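Local coordinates for FMN-binding protein (Syntrophomonas wolfei subsp. wolfei, PDB 3IN6) that is a flavoprotein that binds flavin mononucleotide in a two-chain assembly, probably with a split-barrel fold like that of flavin reductases, at residues Thr34-Asp39 / Val44-Ile49; Lys69-Leu74 / Leu129-Val134; Ile49-Met54 / Ile61-Gly66. All blocks are in the same frame, centred on the assembly; numbering follows the deposited sequence.

Interaction 1: Thr34-Asp39 / Val44-Ile49. With FMN (flavin mononucleotide), chain C.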
loop_
_atom_site.group_PDB
_atom_site.type_symbol
_atom_site.label_atom_id
_atom_site.label_comp_id
_atom_site.label_asym_id
_atom_site.label_seq_id
_atom_site.Cartn_x
_atom_site.Cartn_y
_atom_site.Cartn_z
ATOM N N THR A 34 6.259 -0.515 -0.940
ATOM C CA THR A 34 5.563 -0.022 0.241
ATOM C C THR A 34 5.266 -1.105 1.265
ATOM O O THR A 34 5.285 -2.303 0.935
ATOM C CB THR A 34 4.172 0.602 -0.118
ATOM O OG1 THR A 34 3.275 -0.431 -0.580
ATOM C CG2 THR A 34 4.307 1.718 -1.140
ATOM N N LEU A 35 4.974 -0.662 2.493
ATOM C CA LEU A 35 4.596 -1.549 3.616
ATOM C C LEU A 35 3.312 -0.962 4.227
ATOM O O LEU A 35 3.296 0.175 4.715
ATOM C CB LEU A 35 5.717 -1.660 4.661
ATOM C CG LEU A 35 5.373 -2.408 5.980
ATOM C CD1 LEU A 35 4.929 -3.833 5.668
ATOM C CD2 LEU A 35 6.579 -2.429 6.969
ATOM N N SER A 36 2.226 -1.721 4.155
ATOM C CA SER A 36 0.967 -1.271 4.684
ATOM C C SER A 36 0.836 -1.953 6.046
ATOM O O SER A 36 1.124 -3.145 6.168
ATOM C CB SER A 36 -0.196 -1.620 3.732
ATOM O OG SER A 36 -0.053 -0.981 2.478
ATOM N N THR A 37 0.428 -1.182 7.053
ATOM C CA THR A 37 0.287 -1.647 8.451
ATOM C C THR A 37 -1.052 -1.209 9.031
ATOM O O THR A 37 -1.811 -0.539 8.354
ATOM C CB THR A 37 1.450 -1.099 9.328
ATOM O OG1 THR A 37 1.449 0.344 9.312
ATOM C CG2 THR A 37 2.828 -1.629 8.813
ATOM N N VAL A 38 -1.342 -1.605 10.278
ATOM C CA VAL A 38 -2.592 -1.281 10.953
ATOM C C VAL A 38 -2.382 -1.205 12.468
ATOM O O VAL A 38 -1.475 -1.853 12.980
ATOM C CB VAL A 38 -3.680 -2.375 10.691
ATOM C CG1 VAL A 38 -3.276 -3.697 11.313
ATOM C CG2 VAL A 38 -5.052 -1.937 11.222
ATOM N N ASP A 39 -3.200 -0.400 13.167
ATOM C CA ASP A 39 -3.153 -0.331 14.638
ATOM C C ASP A 39 -4.325 -1.097 15.243
ATOM O O ASP A 39 -5.160 -1.627 14.494
ATOM C CB ASP A 39 -3.091 1.114 15.180
ATOM C CG ASP A 39 -4.431 1.862 15.128
ATOM O OD1 ASP A 39 -5.443 1.375 14.570
ATOM O OD2 ASP A 39 -4.462 2.974 15.683
ATOM N N VAL A 44 -5.538 1.956 9.228
ATOM C CA VAL A 44 -4.520 1.440 8.326
ATOM C C VAL A 44 -3.574 2.547 7.879
ATOM O O VAL A 44 -3.981 3.682 7.665
ATOM C CB VAL A 44 -5.179 0.789 7.074
ATOM C CG1 VAL A 44 -4.134 0.229 6.124
ATOM C CG2 VAL A 44 -6.153 -0.304 7.491
ATOM N N ASN A 45 -2.299 2.211 7.782
ATOM C CA ASN A 45 -1.288 3.118 7.270
ATOM C C ASN A 45 -0.554 2.422 6.147
ATOM O O ASN A 45 -0.582 1.189 6.039
ATOM C CB ASN A 45 -0.264 3.484 8.356
ATOM C CG ASN A 45 0.610 4.679 7.958
ATOM O OD1 ASN A 45 0.119 5.623 7.360
ATOM N ND2 ASN A 45 1.901 4.639 8.298
ATOM N N ILE A 46 0.084 3.233 5.318
ATOM C CA ILE A 46 0.969 2.793 4.252
ATOM C C ILE A 46 2.155 3.781 4.178
ATOM O O ILE A 46 1.997 4.996 4.372
ATOM C CB ILE A 46 0.260 2.689 2.913
ATOM C CG1 ILE A 46 1.222 2.100 1.866
ATOM C CG2 ILE A 46 -0.319 4.041 2.504
ATOM C CD1 ILE A 46 0.591 1.771 0.566
ATOM N N ALA A 47 3.345 3.247 3.930
ATOM C CA ALA A 47 4.547 4.056 3.856
ATOM C C ALA A 47 5.497 3.458 2.834
ATOM O O ALA A 47 5.492 2.231 2.606
ATOM C CB ALA A 47 5.225 4.123 5.240
ATOM N N VAL A 48 6.297 4.321 2.207
ATOM C CA VAL A 48 7.321 3.876 1.270
ATOM C C VAL A 48 8.498 3.300 2.085
ATOM O O VAL A 48 9.019 3.963 2.988
ATOM C CB VAL A 48 7.806 5.016 0.364
ATOM C CG1 VAL A 48 8.908 4.524 -0.540
ATOM C CG2 VAL A 48 6.633 5.580 -0.448
ATOM N N ILE A 49 8.884 2.065 1.766
ATOM C CA ILE A 49 9.940 1.338 2.481
ATOM C C ILE A 49 10.737 0.483 1.503
ATOM O O ILE A 49 10.232 -0.559 1.051
ATOM C CB ILE A 49 9.316 0.378 3.548
ATOM C CG1 ILE A 49 8.441 1.154 4.531
ATOM C CG2 ILE A 49 10.399 -0.390 4.299
ATOM C CD1 ILE A 49 9.140 2.326 5.259
HETATM N N1 FMN C . 11.966 4.538 5.933
HETATM C C2 FMN C . 12.394 3.428 6.638
HETATM O O2 FMN C . 12.318 3.408 7.871
HETATM N N3 FMN C . 12.911 2.334 5.953
HETATM C C4 FMN C . 13.013 2.346 4.569
HETATM O O4 FMN C . 13.486 1.352 3.991
HETATM C C4A FMN C . 12.593 3.482 3.858
HETATM N N5 FMN C . 12.687 3.536 2.471
HETATM C C5A FMN C . 12.265 4.652 1.757
HETATM C C6 FMN C . 12.366 4.660 0.359
HETATM C C7 FMN C . 11.952 5.779 -0.366
HETATM C C7M FMN C . 12.074 5.765 -1.860
HETATM C C8 FMN C . 11.419 6.893 0.297
HETATM C C8M FMN C . 10.952 8.105 -0.468
HETATM C C9 FMN C . 11.309 6.879 1.695
HETATM C C9A FMN C . 11.738 5.757 2.440
HETATM N N10 FMN C . 11.636 5.710 3.839
HETATM C C10 FMN C . 12.068 4.583 4.545
HETATM C "C1'" FMN C . 11.089 6.884 4.619
HETATM C "C2'" FMN C . 9.625 6.708 5.023
HETATM O "O2'" FMN C . 8.827 6.425 3.894
HETATM C "C3'" FMN C . 9.155 7.976 5.746
HETATM O "O3'" FMN C . 9.788 8.031 7.009
HETATM C "C4'" FMN C . 7.634 8.067 5.914
HETATM O "O4'" FMN C . 7.279 9.364 6.340
HETATM C "C5'" FMN C . 7.101 7.076 6.934
HETATM O "O5'" FMN C . 5.698 7.164 6.979
HETATM P P FMN C . 4.858 6.813 8.317
HETATM O O1P FMN C . 5.063 7.860 9.378
HETATM O O2P FMN C . 5.249 5.466 8.904
HETATM O O3P FMN C . 3.437 6.868 7.864
#

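Interaction 2: Lys69-Leu74 / Leu129-Val134. With FMN (flavin mononucleotide), chain C.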
loop_
_atom_site.group_PDB
_atom_site.type_symbol
_atom_site.label_atom_id
_atom_site.label_comp_id
_atom_site.label_asym_id
_atom_site.label_seq_id
_atom_site.Cartn_x
_atom_site.Cartn_y
_atom_site.Cartn_z
ATOM N N LYS A 69 5.051 5.864 12.417
ATOM C CA LYS A 69 3.693 5.318 12.566
ATOM C C LYS A 69 3.688 3.835 12.172
ATOM O O LYS A 69 3.131 2.993 12.881
ATOM C CB LYS A 69 2.713 6.137 11.727
ATOM C CG LYS A 69 1.198 5.865 11.885
ATOM C CD LYS A 69 0.704 6.085 13.306
ATOM C CE LYS A 69 -0.595 6.944 13.377
ATOM N NZ LYS A 69 -1.669 6.466 12.494
ATOM N N THR A 70 4.319 3.528 11.046
ATOM C CA THR A 70 4.505 2.144 10.575
ATOM C C THR A 70 5.087 1.264 11.678
ATOM O O THR A 70 4.583 0.159 11.949
ATOM C CB THR A 70 5.439 2.127 9.358
ATOM O OG1 THR A 70 4.798 2.860 8.309
ATOM C CG2 THR A 70 5.723 0.703 8.865
ATOM N N TYR A 71 6.112 1.784 12.352
ATOM C CA TYR A 71 6.759 1.065 13.445
ATOM C C TYR A 71 5.828 0.883 14.634
ATOM O O TYR A 71 5.745 -0.213 15.196
ATOM C CB TYR A 71 8.027 1.806 13.889
ATOM C CG TYR A 71 8.719 1.166 15.053
ATOM C CD1 TYR A 71 9.375 -0.055 14.908
ATOM C CD2 TYR A 71 8.745 1.780 16.294
ATOM C CE1 TYR A 71 10.037 -0.649 15.979
ATOM C CE2 TYR A 71 9.405 1.188 17.372
ATOM C CZ TYR A 71 10.047 -0.018 17.201
ATOM O OH TYR A 71 10.686 -0.603 18.259
ATOM N N ALA A 72 5.161 1.964 15.038
ATOM C CA ALA A 72 4.194 1.909 16.148
ATOM C C ALA A 72 3.088 0.888 15.855
ATOM O O ALA A 72 2.670 0.161 16.747
ATOM C CB ALA A 72 3.581 3.282 16.415
ATOM N N ASN A 73 2.589 0.861 14.622
ATOM C CA ASN A 73 1.569 -0.131 14.216
ATOM C C ASN A 73 2.093 -1.576 14.356
ATOM O O ASN A 73 1.462 -2.445 15.016
ATOM C CB ASN A 73 1.115 0.138 12.793
ATOM C CG ASN A 73 0.207 1.354 12.690
ATOM O OD1 ASN A 73 -0.314 1.846 13.691
ATOM N ND2 ASN A 73 -0.006 1.824 11.476
ATOM N N LEU A 74 3.278 -1.822 13.810
ATOM C CA LEU A 74 3.878 -3.159 13.895
ATOM C C LEU A 74 4.005 -3.619 15.341
ATOM O O LEU A 74 3.743 -4.781 15.631
ATOM C CB LEU A 74 5.223 -3.208 13.180
ATOM C CG LEU A 74 5.105 -3.054 11.666
ATOM C CD1 LEU A 74 6.495 -2.855 11.049
ATOM C CD2 LEU A 74 4.343 -4.262 11.028
ATOM N N LEU A 129 20.313 3.883 11.821
ATOM C CA LEU A 129 19.534 2.658 11.889
ATOM C C LEU A 129 19.023 2.477 13.323
ATOM O O LEU A 129 19.786 2.115 14.233
ATOM C CB LEU A 129 20.417 1.476 11.478
ATOM C CG LEU A 129 19.777 0.112 11.259
ATOM C CD1 LEU A 129 18.845 0.174 10.069
ATOM C CD2 LEU A 129 20.854 -0.933 11.031
ATOM N N LYS A 130 17.732 2.745 13.522
ATOM C CA LYS A 130 17.103 2.625 14.853
ATOM C C LYS A 130 16.701 1.183 15.202
ATOM O O LYS A 130 16.720 0.779 16.371
ATOM C CB LYS A 130 15.888 3.560 14.951
ATOM C CG LYS A 130 16.260 5.046 14.885
ATOM C CD LYS A 130 15.052 5.975 15.001
ATOM C CE LYS A 130 14.108 5.792 13.828
ATOM N NZ LYS A 130 13.002 6.808 13.775
ATOM N N ASN A 131 16.314 0.416 14.189
ATOM C CA ASN A 131 15.919 -0.964 14.390
ATOM C C ASN A 131 16.148 -1.782 13.132
ATOM O O ASN A 131 16.094 -1.261 12.008
ATOM C CB ASN A 131 14.399 -1.116 14.675
ATOM C CG ASN A 131 13.831 -0.073 15.634
ATOM O OD1 ASN A 131 13.566 1.063 15.242
ATOM N ND2 ASN A 131 13.557 -0.486 16.872
ATOM N N CYS A 132 16.393 -3.069 13.331
ATOM C CA CYS A 132 16.354 -4.006 12.240
ATOM C C CYS A 132 15.045 -4.755 12.507
ATOM O O CYS A 132 14.878 -5.348 13.576
ATOM C CB CYS A 132 17.534 -4.963 12.238
ATOM S SG CYS A 132 17.318 -6.171 10.923
ATOM N N LEU A 133 14.096 -4.661 11.584
ATOM C CA LEU A 133 12.839 -5.352 11.743
ATOM C C LEU A 133 12.944 -6.682 11.018
ATOM O O LEU A 133 13.347 -6.728 9.856
ATOM C CB LEU A 133 11.669 -4.528 11.195
ATOM C CG LEU A 133 11.462 -3.156 11.832
ATOM C CD1 LEU A 133 10.311 -2.469 11.137
ATOM C CD2 LEU A 133 11.242 -3.263 13.348
ATOM N N VAL A 134 12.593 -7.764 11.708
ATOM C CA VAL A 134 12.666 -9.082 11.107
ATOM C C VAL A 134 11.257 -9.576 10.897
ATOM O O VAL A 134 10.492 -9.676 11.863
ATOM C CB VAL A 134 13.461 -10.066 11.995
ATOM C CG1 VAL A 134 13.640 -11.397 11.276
ATOM C CG2 VAL A 134 14.833 -9.452 12.379
HETATM N N1 FMN C . 11.966 4.538 5.933
HETATM C C2 FMN C . 12.394 3.428 6.638
HETATM O O2 FMN C . 12.318 3.408 7.871
HETATM N N3 FMN C . 12.911 2.334 5.953
HETATM C C4 FMN C . 13.013 2.346 4.569
HETATM O O4 FMN C . 13.486 1.352 3.991
HETATM C C4A FMN C . 12.593 3.482 3.858
HETATM N N5 FMN C . 12.687 3.536 2.471
HETATM C C5A FMN C . 12.265 4.652 1.757
HETATM C C6 FMN C . 12.366 4.660 0.359
HETATM C C7 FMN C . 11.952 5.779 -0.366
HETATM C C7M FMN C . 12.074 5.765 -1.860
HETATM C C8 FMN C . 11.419 6.893 0.297
HETATM C C8M FMN C . 10.952 8.105 -0.468
HETATM C C9 FMN C . 11.309 6.879 1.695
HETATM C C9A FMN C . 11.738 5.757 2.440
HETATM N N10 FMN C . 11.636 5.710 3.839
HETATM C C10 FMN C . 12.068 4.583 4.545
HETATM C "C1'" FMN C . 11.089 6.884 4.619
HETATM C "C2'" FMN C . 9.625 6.708 5.023
HETATM O "O2'" FMN C . 8.827 6.425 3.894
HETATM C "C3'" FMN C . 9.155 7.976 5.746
HETATM O "O3'" FMN C . 9.788 8.031 7.009
HETATM C "C4'" FMN C . 7.634 8.067 5.914
HETATM O "O4'" FMN C . 7.279 9.364 6.340
HETATM C "C5'" FMN C . 7.101 7.076 6.934
HETATM O "O5'" FMN C . 5.698 7.164 6.979
HETATM P P FMN C . 4.858 6.813 8.317
HETATM O O1P FMN C . 5.063 7.860 9.378
HETATM O O2P FMN C . 5.249 5.466 8.904
HETATM O O3P FMN C . 3.437 6.868 7.864
#

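Interaction 3: Ile49-Met54 / Ile61-Gly66. With FMN (flavin mononucleotide), chain C.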
loop_
_atom_site.group_PDB
_atom_site.type_symbol
_atom_site.label_atom_id
_atom_site.label_comp_id
_atom_site.label_asym_id
_atom_site.label_seq_id
_atom_site.Cartn_x
_atom_site.Cartn_y
_atom_site.Cartn_z
ATOM N N ILE A 49 8.884 2.065 1.766
ATOM C CA ILE A 49 9.940 1.338 2.481
ATOM C C ILE A 49 10.737 0.483 1.503
ATOM O O ILE A 49 10.232 -0.559 1.051
ATOM C CB ILE A 49 9.316 0.378 3.548
ATOM C CG1 ILE A 49 8.441 1.154 4.531
ATOM C CG2 ILE A 49 10.399 -0.390 4.299
ATOM C CD1 ILE A 49 9.140 2.326 5.259
ATOM N N SER A 50 11.959 0.897 1.174
ATOM C CA SER A 50 12.773 0.129 0.228
ATOM C C SER A 50 14.125 -0.446 0.745
ATOM O O SER A 50 14.769 -1.186 -0.009
ATOM C CB SER A 50 13.020 0.950 -1.046
ATOM O OG SER A 50 13.898 2.032 -0.793
ATOM N N VAL A 51 14.586 -0.118 1.964
ATOM C CA VAL A 51 15.851 -0.722 2.450
ATOM C C VAL A 51 15.519 -2.116 3.002
ATOM O O VAL A 51 15.405 -2.328 4.224
ATOM C CB VAL A 51 16.579 0.139 3.484
ATOM C CG1 VAL A 51 17.917 -0.517 3.860
ATOM C CG2 VAL A 51 16.826 1.523 2.928
ATOM N N LEU A 52 15.378 -3.068 2.074
ATOM C CA LEU A 52 14.906 -4.432 2.387
ATOM C C LEU A 52 15.736 -5.558 1.805
ATOM O O LEU A 52 16.434 -5.392 0.797
ATOM C CB LEU A 52 13.527 -4.654 1.760
ATOM C CG LEU A 52 12.331 -3.791 2.087
ATOM C CD1 LEU A 52 11.171 -4.307 1.253
ATOM C CD2 LEU A 52 12.012 -3.840 3.594
ATOM N N GLU A 53 15.550 -6.730 2.400
ATOM C CA GLU A 53 16.179 -7.955 1.931
ATOM C C GLU A 53 15.380 -9.188 2.353
ATOM O O GLU A 53 14.981 -9.321 3.534
ATOM C CB GLU A 53 17.611 -8.038 2.453
ATOM C CG GLU A 53 18.394 -9.209 1.904
ATOM C CD GLU A 53 19.868 -9.141 2.255
ATOM O OE1 GLU A 53 20.372 -8.042 2.549
ATOM O OE2 GLU A 53 20.529 -10.185 2.199
HETATM N N MSE A 54 15.111 -10.063 1.392
HETATM C CA MSE A 54 14.441 -11.343 1.650
HETATM C C MSE A 54 15.531 -12.413 1.777
HETATM O O MSE A 54 16.442 -12.486 0.942
HETATM C CB MSE A 54 13.443 -11.677 0.550
HETATM C CG MSE A 54 12.936 -13.092 0.555
HETATM SE SE MSE A 54 11.470 -13.202 -0.711
HETATM C CE MSE A 54 11.216 -15.139 -0.799
ATOM N N ILE A 61 13.895 -8.755 6.042
ATOM C CA ILE A 61 14.496 -7.842 7.006
ATOM C C ILE A 61 14.443 -6.457 6.392
ATOM O O ILE A 61 14.492 -6.271 5.173
ATOM C CB ILE A 61 15.921 -8.219 7.489
ATOM C CG1 ILE A 61 16.927 -8.294 6.338
ATOM C CG2 ILE A 61 15.904 -9.550 8.241
ATOM C CD1 ILE A 61 18.377 -8.272 6.833
ATOM N N CYS A 62 14.366 -5.482 7.272
ATOM C CA CYS A 62 14.115 -4.134 6.871
ATOM C C CYS A 62 14.773 -3.158 7.843
ATOM O O CYS A 62 14.724 -3.364 9.073
ATOM C CB CYS A 62 12.592 -4.043 6.910
ATOM S SG CYS A 62 11.852 -2.488 7.008
ATOM N N ALA A 63 15.397 -2.119 7.292
ATOM C CA ALA A 63 16.026 -1.085 8.098
ATOM C C ALA A 63 14.959 -0.109 8.559
ATOM O O ALA A 63 14.191 0.397 7.745
ATOM C CB ALA A 63 17.069 -0.345 7.297
ATOM N N ARG A 64 14.889 0.149 9.855
ATOM C CA ARG A 64 13.960 1.145 10.340
ATOM C C ARG A 64 14.735 2.393 10.791
ATOM O O ARG A 64 15.446 2.378 11.810
ATOM C CB ARG A 64 13.075 0.578 11.439
ATOM C CG ARG A 64 11.922 1.499 11.818
ATOM C CD ARG A 64 12.303 2.329 12.999
ATOM N NE ARG A 64 11.470 3.505 13.219
ATOM C CZ ARG A 64 11.355 4.105 14.397
ATOM N NH1 ARG A 64 11.991 3.620 15.455
ATOM N NH2 ARG A 64 10.589 5.178 14.529
ATOM N N PHE A 65 14.627 3.449 9.983
ATOM C CA PHE A 65 15.258 4.735 10.270
ATOM C C PHE A 65 14.237 5.884 10.346
ATOM O O PHE A 65 14.453 6.836 11.090
ATOM C CB PHE A 65 16.411 5.035 9.301
ATOM C CG PHE A 65 16.032 5.024 7.844
ATOM C CD1 PHE A 65 16.064 3.839 7.108
ATOM C CD2 PHE A 65 15.704 6.211 7.184
ATOM C CE1 PHE A 65 15.740 3.835 5.740
ATOM C CE2 PHE A 65 15.375 6.216 5.818
ATOM C CZ PHE A 65 15.392 5.027 5.100
ATOM N N GLY A 66 13.145 5.802 9.579
ATOM C CA GLY A 66 12.051 6.772 9.658
ATOM C C GLY A 66 10.839 5.957 10.058
ATOM O O GLY A 66 10.849 5.281 11.106
HETATM N N1 FMN C . 11.966 4.538 5.933
HETATM C C2 FMN C . 12.394 3.428 6.638
HETATM O O2 FMN C . 12.318 3.408 7.871
HETATM N N3 FMN C . 12.911 2.334 5.953
HETATM C C4 FMN C . 13.013 2.346 4.569
HETATM O O4 FMN C . 13.486 1.352 3.991
HETATM C C4A FMN C . 12.593 3.482 3.858
HETATM N N5 FMN C . 12.687 3.536 2.471
HETATM C C5A FMN C . 12.265 4.652 1.757
HETATM C C6 FMN C . 12.366 4.660 0.359
HETATM C C7 FMN C . 11.952 5.779 -0.366
HETATM C C7M FMN C . 12.074 5.765 -1.860
HETATM C C8 FMN C . 11.419 6.893 0.297
HETATM C C8M FMN C . 10.952 8.105 -0.468
HETATM C C9 FMN C . 11.309 6.879 1.695
HETATM C C9A FMN C . 11.738 5.757 2.440
HETATM N N10 FMN C . 11.636 5.710 3.839
HETATM C C10 FMN C . 12.068 4.583 4.545
HETATM C "C1'" FMN C . 11.089 6.884 4.619
HETATM C "C2'" FMN C . 9.625 6.708 5.023
HETATM O "O2'" FMN C . 8.827 6.425 3.894
HETATM C "C3'" FMN C . 9.155 7.976 5.746
HETATM O "O3'" FMN C . 9.788 8.031 7.009
HETATM C "C4'" FMN C . 7.634 8.067 5.914
HETATM O "O4'" FMN C . 7.279 9.364 6.340
HETATM C "C5'" FMN C . 7.101 7.076 6.934
HETATM O "O5'" FMN C . 5.698 7.164 6.979
HETATM P P FMN C . 4.858 6.813 8.317
HETATM O O1P FMN C . 5.063 7.860 9.378
HETATM O O2P FMN C . 5.249 5.466 8.904
HETATM O O3P FMN C . 3.437 6.868 7.864
#

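Interaction 1: Thr34-Asp39 / Val44-Ile49
Thr37 and Asn45 lie side by side and point the same way from the antiparallel hairpin of 34-39 and 44-49, with Thr37 OG1 3.7 Å from Asn45 CB. Between them the two backbones exchange a pair of hydrogen bonds, Thr37 N to Asn45 O at 2.8 Å and Asn45 N to Thr37 O. Leu35 and Ala47 form the next hydrogen-bonded pair. Asn45 swings its CG anti to the backbone N (chi1 -166°), which sends ND2 to the FMN phosphate: its bond to O3P is 2.7 Å long and nearly straight (171°), while OD1 is held by the hydroxyl of Tyr99 of the second subunit. The amide is thus gripped at both ends, and its rotation is fixed. Ala47 stands on the same face, its CB 3.5 Å from FMN O5'. On the other face Ile46 reaches across Ser36: its CD1 comes within 3.4 Å of Ser36 OG, which is hydrogen-bonded to Ser36 OG of the second subunit, and then meets the Thr34 side chain obliquely. Beyond the pairing, Ile49 CG1 packs on Leu35 CB at 3.9 Å, while its CD1 and CG2 touch the flavin. Val48 accepts FMN O2' at its carbonyl O (2.6 Å) and lays CG1 against the dimethylbenzene end of the flavin. The hairpin therefore follows the cofactor from phosphate to ring. Helix 68-77 covers the Thr37 and Asn45 face, where Asn73 bonds Thr37 OG1; strand 79-87 continues the sheet beside 33-38, and the second subunit packs on the face of Ser36, Val38, Val44 and Ile46.

Interaction 2: Lys69-Leu74 / Leu129-Val134
The contact belongs to the packing of the phosphate-binding helix on the sheet, where Tyr71 and Leu74 of 69-74 meet Asn131 and Leu133 of the strand segment 129-134. Tyr71 extends its ring toward the strand, with CG anti to the backbone N (chi1 177°). The Asn131 side chain crosses it at about a right angle and lays its amide over one face near the rim, the two planes 33° apart. Asn131 OD1 stands 4.0 Å from Tyr71 CE1, and ND2 is 3.2 Å from Tyr71 OH. Clear hydrogen bonds run to strand 92-106: Asp105 takes one from Tyr71 OH through OD2 and another from Asn131 ND2 through OD1, so one carboxylate ties both side chains together. Arg64, itself salt-bridged to Asp68, bonds Asn131 OD1 and makes a cation-pi contact with the Tyr71 ring.

Leu133 comes to the edge of the same ring, near its plane, with CD2 3.9 Å from Tyr71 CE1. Its other branch, CD1, meets Leu74 CD1 at 3.8 Å, the two leucines slanting past each other. Leu133 thus divides its two methyls between residues one helical turn apart.

One residue before Tyr71, Thr70 faces the cofactor and grips a single phosphate oxygen twice: FMN O2P takes its N-H at 3.0 Å and its OG1 hydroxyl at 2.7 Å. The first turn of the helix is therefore directed at the phosphate. Lys130 and Asn131 both face Arg64 in a classic beta bulge beside strand 59-64; Leu102 of strand 92-106 backs Leu74 and Leu133, and strands 33-38 and 44-48 lie against Thr70.

Interaction 3: Ile49-Met54 / Ile61-Gly66
Val51 fits between Ala63 and Phe65: its CG1 meets the small Ala63 CB at 3.5 Å, and CG2 touches the edge of the Phe65 ring. On the sheet face of Leu52 and Cys62, Leu52 CD2 presses tightly on Cys62 CB (3.4 Å), and Ile49 CG2 rests on Cys62 SG. Ile61 CG1 packs against Glu53 CB on the reverse face. Three backbone hydrogen bonds zip the hairpin, among them Ala63 N to Val51 O.

The hollow at its open end holds the flavin. Phe65, with CG between its backbone N and carbonyl carbon (chi1 57°), lies over the pyrimidine side, its CE1 3.2 Å from FMN N3. Backbone groups ring the edge: Val51 N to O4 at 2.7 Å, Ser50 N to N5 at 3.0 Å, Ala63 O taking N3, and Phe65 N and Gly66 N both to O2. With the ring of Phe65 cut back to an alanine, the pyrimidine face of the flavin would probably lose its aromatic cover and Val51 CG2 its neighbour.

Helix 110-120 packs on Ile61 and Ala63, its Arg114 and Arg118 pairing with Glu53, helix 2-28 touches Leu52, and strand 131-141 continues the sheet beside 59-64.

In the fold
All three contacts touch one FMN. Interaction 1 follows its ribityl chain and bonds a phosphate oxygen, interaction 2 brings the helix that bonds another, and interaction 3 reads the edge of the flavin ring. Ile49 is shared by interactions 1 and 3, whose centres are about 13 Å apart. Interactions 1 and 2 (centres about 11 Å apart) touch where Ala47 CB lies 3.3 Å from Thr70 OG1. Interactions 2 and 3 are closer, about 9 Å between centres, with Asn131 O 2.8 Å from Arg64 N across neighbouring strands. Arg97 and Leu145 of the second subunit also bond the FMN, so the pocket is completed by the dimer.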